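Local structure of inorganic pyrophosphatase (Ehrlichia chaffeensis, 3LO0) at residues 87-99 against 123-135. The protein probably catalyses the magnesium-dependent hydrolysis of inorganic pyrophosphate to two phosphate ions, working as a homohexamer. Numbering follows the deposited sequence.
Sequences DGDPVDVLVASRF and EDVKILAVPTHKV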
loop_
_atom_site.group_PDB
_atom_site.type_symbol
_atom_site.label_atom_id
_atom_site.label_comp_id
_atom_site.label_asym_id
_atom_site.label_seq_id
_atom_site.Cartn_x
_atom_site.Cartn_y
_atom_site.Cartn_z
ATOM N N ASP A 87 19.261 20.405 -23.613
ATOM C CA ASP A 87 17.903 20.257 -24.162
ATOM C C ASP A 87 16.930 21.404 -23.823
ATOM O O ASP A 87 15.774 21.380 -24.236
ATOM C CB ASP A 87 17.318 18.955 -23.599
ATOM C CG ASP A 87 17.504 18.856 -22.096
ATOM O OD1 ASP A 87 17.530 19.928 -21.451
ATOM O OD2 ASP A 87 17.664 17.735 -21.563
ATOM N N GLY A 88 17.373 22.380 -23.036
ATOM C CA GLY A 88 16.463 23.395 -22.528
ATOM C C GLY A 88 15.736 22.973 -21.254
ATOM O O GLY A 88 15.232 23.830 -20.549
ATOM N N ASP A 89 15.710 21.671 -20.956
ATOM C CA ASP A 89 14.965 21.103 -19.811
ATOM C C ASP A 89 15.754 21.156 -18.498
ATOM O O ASP A 89 17.001 21.175 -18.517
ATOM C CB ASP A 89 14.602 19.634 -20.081
ATOM C CG ASP A 89 13.740 19.461 -21.328
ATOM O OD1 ASP A 89 12.787 20.260 -21.518
ATOM O OD2 ASP A 89 14.022 18.520 -22.105
ATOM N N PRO A 90 15.031 21.170 -17.352
ATOM C CA PRO A 90 15.746 21.183 -16.055
ATOM C C PRO A 90 16.597 19.950 -15.866
ATOM O O PRO A 90 16.331 18.933 -16.512
ATOM C CB PRO A 90 14.615 21.233 -15.033
ATOM C CG PRO A 90 13.474 21.944 -15.793
ATOM C CD PRO A 90 13.572 21.333 -17.169
ATOM N N VAL A 91 17.601 20.033 -14.973
ATOM C CA VAL A 91 18.442 18.894 -14.638
ATOM C C VAL A 91 17.624 17.835 -13.875
ATOM O O VAL A 91 16.950 18.156 -12.901
ATOM C CB VAL A 91 19.647 19.346 -13.749
ATOM C CG1 VAL A 91 20.501 18.156 -13.329
ATOM C CG2 VAL A 91 20.482 20.403 -14.464
ATOM N N ASP A 92 17.681 16.584 -14.319
ATOM C CA ASP A 92 16.958 15.505 -13.639
ATOM C C ASP A 92 17.843 14.849 -12.593
ATOM O O ASP A 92 19.062 14.633 -12.799
ATOM C CB ASP A 92 16.528 14.429 -14.641
ATOM C CG ASP A 92 15.568 14.960 -15.683
ATOM O OD1 ASP A 92 14.688 15.781 -15.318
ATOM O OD2 ASP A 92 15.711 14.550 -16.862
ATOM N N VAL A 93 17.194 14.453 -11.508
ATOM C CA VAL A 93 17.860 13.937 -10.349
ATOM C C VAL A 93 17.135 12.691 -9.812
ATOM O O VAL A 93 15.911 12.702 -9.588
ATOM C CB VAL A 93 17.934 15.003 -9.233
ATOM C CG1 VAL A 93 18.756 14.492 -8.041
ATOM C CG2 VAL A 93 18.474 16.288 -9.766
ATOM N N LEU A 94 17.923 11.648 -9.560
ATOM C CA LEU A 94 17.507 10.522 -8.737
ATOM C C LEU A 94 17.911 10.770 -7.297
ATOM O O LEU A 94 19.088 10.975 -7.021
ATOM C CB LEU A 94 18.197 9.241 -9.203
ATOM C CG LEU A 94 17.836 8.868 -10.637
ATOM C CD1 LEU A 94 19.028 8.240 -11.347
ATOM C CD2 LEU A 94 16.601 7.931 -10.623
ATOM N N VAL A 95 16.963 10.722 -6.373
ATOM C CA VAL A 95 17.286 10.855 -4.970
ATOM C C VAL A 95 17.046 9.528 -4.278
ATOM O O VAL A 95 15.923 9.100 -4.155
ATOM C CB VAL A 95 16.484 11.947 -4.271
ATOM C CG1 VAL A 95 17.020 12.180 -2.831
ATOM C CG2 VAL A 95 16.520 13.276 -5.102
ATOM N N ALA A 96 18.109 8.873 -3.849
ATOM C CA ALA A 96 17.970 7.634 -3.090
ATOM C C ALA A 96 17.390 7.969 -1.731
ATOM O O ALA A 96 17.703 8.998 -1.149
ATOM C CB ALA A 96 19.339 6.953 -2.958
ATOM N N SER A 97 16.479 7.136 -1.217
ATOM C CA SER A 97 15.940 7.397 0.080
ATOM C C SER A 97 15.457 6.098 0.762
ATOM O O SER A 97 15.364 5.063 0.123
ATOM C CB SER A 97 14.833 8.444 -0.011
ATOM O OG SER A 97 13.671 7.910 -0.572
ATOM N N ARG A 98 15.199 6.161 2.058
ATOM C CA ARG A 98 14.783 4.966 2.813
ATOM C C ARG A 98 13.295 4.702 2.596
ATOM O O ARG A 98 12.811 3.571 2.793
ATOM C CB ARG A 98 15.037 5.162 4.325
ATOM C CG ARG A 98 16.480 5.266 4.796
ATOM C CD ARG A 98 16.605 5.150 6.375
ATOM N NE ARG A 98 16.285 6.380 7.127
ATOM C CZ ARG A 98 15.276 6.546 7.990
ATOM N NH1 ARG A 98 14.407 5.578 8.269
ATOM N NH2 ARG A 98 15.124 7.706 8.607
ATOM N N PHE A 99 12.556 5.760 2.249
ATOM C CA PHE A 99 11.096 5.689 2.033
ATOM C C PHE A 99 10.728 6.558 0.826
ATOM O O PHE A 99 11.404 7.559 0.562
ATOM C CB PHE A 99 10.351 6.217 3.254
ATOM C CG PHE A 99 10.567 5.374 4.478
ATOM C CD1 PHE A 99 9.936 4.142 4.592
ATOM C CD2 PHE A 99 11.441 5.774 5.469
ATOM C CE1 PHE A 99 10.143 3.332 5.715
ATOM C CE2 PHE A 99 11.651 4.966 6.605
ATOM C CZ PHE A 99 11.007 3.756 6.713
ATOM N N GLU A 123 23.217 13.250 -25.802
ATOM C CA GLU A 123 23.581 12.827 -24.450
ATOM C C GLU A 123 22.485 13.182 -23.429
ATOM O O GLU A 123 21.835 14.211 -23.553
ATOM C CB GLU A 123 24.921 13.453 -24.037
ATOM C CG GLU A 123 25.686 12.631 -23.003
ATOM C CD GLU A 123 27.101 13.127 -22.771
ATOM O OE1 GLU A 123 27.271 14.346 -22.481
ATOM O OE2 GLU A 123 28.041 12.299 -22.881
ATOM N N ASP A 124 22.309 12.327 -22.417
ATOM C CA ASP A 124 21.237 12.464 -21.412
ATOM C C ASP A 124 21.806 12.038 -20.038
ATOM O O ASP A 124 22.129 10.867 -19.854
ATOM C CB ASP A 124 20.046 11.578 -21.843
ATOM C CG ASP A 124 18.825 11.639 -20.880
ATOM O OD1 ASP A 124 18.484 12.698 -20.306
ATOM O OD2 ASP A 124 18.167 10.587 -20.751
ATOM N N VAL A 125 21.956 12.969 -19.097
ATOM C CA VAL A 125 22.538 12.640 -17.766
ATOM C C VAL A 125 21.482 12.661 -16.657
ATOM O O VAL A 125 20.533 13.425 -16.727
ATOM C CB VAL A 125 23.656 13.622 -17.333
ATOM C CG1 VAL A 125 24.763 13.722 -18.402
ATOM C CG2 VAL A 125 23.066 15.004 -17.004
ATOM N N LYS A 126 21.668 11.820 -15.639
ATOM C CA LYS A 126 20.792 11.782 -14.482
ATOM C C LYS A 126 21.689 11.904 -13.267
ATOM O O LYS A 126 22.508 11.025 -13.028
ATOM C CB LYS A 126 20.003 10.465 -14.396
ATOM C CG LYS A 126 19.381 10.036 -15.720
ATOM C CD LYS A 126 18.198 10.909 -16.074
ATOM C CE LYS A 126 17.632 10.494 -17.394
ATOM N NZ LYS A 126 16.578 11.394 -17.772
ATOM N N ILE A 127 21.539 12.989 -12.525
ATOM C CA ILE A 127 22.244 13.158 -11.257
ATOM C C ILE A 127 21.760 12.111 -10.270
ATOM O O ILE A 127 20.570 11.796 -10.246
ATOM C CB ILE A 127 22.017 14.553 -10.678
ATOM C CG1 ILE A 127 22.389 15.656 -11.673
ATOM C CG2 ILE A 127 22.851 14.724 -9.421
ATOM C CD1 ILE A 127 23.818 15.531 -12.234
ATOM N N LEU A 128 22.686 11.499 -9.524
ATOM C CA LEU A 128 22.363 10.654 -8.374
ATOM C C LEU A 128 22.710 11.441 -7.116
ATOM O O LEU A 128 23.820 11.932 -6.948
ATOM C CB LEU A 128 23.136 9.323 -8.380
ATOM C CG LEU A 128 22.871 8.377 -7.191
ATOM C CD1 LEU A 128 21.415 7.913 -7.210
ATOM C CD2 LEU A 128 23.924 7.184 -7.117
ATOM N N ALA A 129 21.755 11.551 -6.204
ATOM C CA ALA A 129 21.941 12.340 -4.995
ATOM C C ALA A 129 21.329 11.605 -3.824
ATOM O O ALA A 129 20.546 10.659 -4.007
ATOM C CB ALA A 129 21.284 13.751 -5.173
ATOM N N VAL A 130 21.708 12.027 -2.622
ATOM C CA VAL A 130 21.175 11.483 -1.406
ATOM C C VAL A 130 20.662 12.616 -0.558
ATOM O O VAL A 130 21.052 13.763 -0.765
ATOM C CB VAL A 130 22.204 10.687 -0.610
ATOM C CG1 VAL A 130 22.684 9.476 -1.416
ATOM C CG2 VAL A 130 23.374 11.632 -0.125
ATOM N N PRO A 131 19.769 12.306 0.375
ATOM C CA PRO A 131 19.292 13.349 1.283
ATOM C C PRO A 131 20.433 13.938 2.120
ATOM O O PRO A 131 21.390 13.224 2.477
ATOM C CB PRO A 131 18.293 12.618 2.168
ATOM C CG PRO A 131 17.854 11.404 1.365
ATOM C CD PRO A 131 19.091 11.016 0.612
ATOM N N THR A 132 20.340 15.223 2.441
ATOM C CA THR A 132 21.367 15.843 3.253
ATOM C C THR A 132 21.275 15.319 4.682
ATOM O O THR A 132 20.240 14.794 5.097
ATOM C CB THR A 132 21.262 17.378 3.260
ATOM O OG1 THR A 132 20.005 17.761 3.813
ATOM C CG2 THR A 132 21.359 17.900 1.842
ATOM N N HIS A 133 22.350 15.529 5.439
ATOM C CA HIS A 133 22.468 14.975 6.778
ATOM C C HIS A 133 21.345 15.468 7.681
ATOM O O HIS A 133 20.903 14.753 8.577
ATOM C CB HIS A 133 23.837 15.271 7.384
ATOM C CG HIS A 133 24.000 16.668 7.884
ATOM N ND1 HIS A 133 23.738 17.020 9.194
ATOM C CD2 HIS A 133 24.426 17.795 7.265
ATOM C CE1 HIS A 133 23.985 18.310 9.356
ATOM N NE2 HIS A 133 24.406 18.805 8.203
ATOM N N LYS A 134 20.885 16.681 7.416
ATOM C CA LYS A 134 19.736 17.264 8.076
ATOM C C LYS A 134 18.489 16.426 7.877
ATOM O O LYS A 134 17.702 16.243 8.808
ATOM C CB LYS A 134 19.479 18.673 7.500
ATOM N N VAL A 135 18.321 15.901 6.672
ATOM C CA VAL A 135 17.107 15.186 6.283
ATOM C C VAL A 135 17.143 13.691 6.659
ATOM O O VAL A 135 16.168 13.142 7.176
ATOM C CB VAL A 135 16.854 15.402 4.783
ATOM C CG1 VAL A 135 15.670 14.600 4.297
ATOM C CG2 VAL A 135 16.701 16.945 4.504
HETATM O O HOH W 1 19.300 16.068 -16.671
#
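Strands 92-95 and 124-131 pair in parallel in the buried core of the pyrophosphatase barrel, and at their N-terminal end stand D92 and D124, predicted magnesium ligands. V93, L94 and V95 stand opposite I127, L128 and A129. L94 bonds through both its backbone N and O: its N gives a bond of 2.7 Å to O of I127, and its O accepts from N of A129. The I127 N to D92 O and A96 N to A129 O bonds extend the pattern. Where the strands splay apart, a water bridges D92 N and V125 O in place of a direct bond.

Beta-branched V93, V95 and I127 suit an extended strand, and their methyls fill one face. With CG1 anti to the backbone N (chi1 -175°), V93 sets CG1 3.9 Å from CB of A129, whose small side chain lets the valine come close, while CG2 meets CB of I127. CG1 of V95 rests against CD of P131. I127 also sends CG1 to within 3.5 Å of CG1 of V91. On the other face, CD1 of L128 reaches CB of L94, and CD1 of L94 lies 3.9 Å from CB of K126. P131 ends the ladder: lacking an N-H, it sets CD 3.0 Å from O of A96, a buried carbonyl with no hydrogen-bond partner in the model.

The K126 chain, bent at chi2 (-73°), runs alongside D92. Its NZ makes weak salt bridges, each 3.4 Å, to OD2 of D92 and OD1 of D124, probably easing their repulsion; Y77 OH is its stronger partner.

Strand 76-79 flanks 92-95 and strand 106-118 flanks 124-131, both antiparallel, while helix 150-162 packs I156 and F160 against L94.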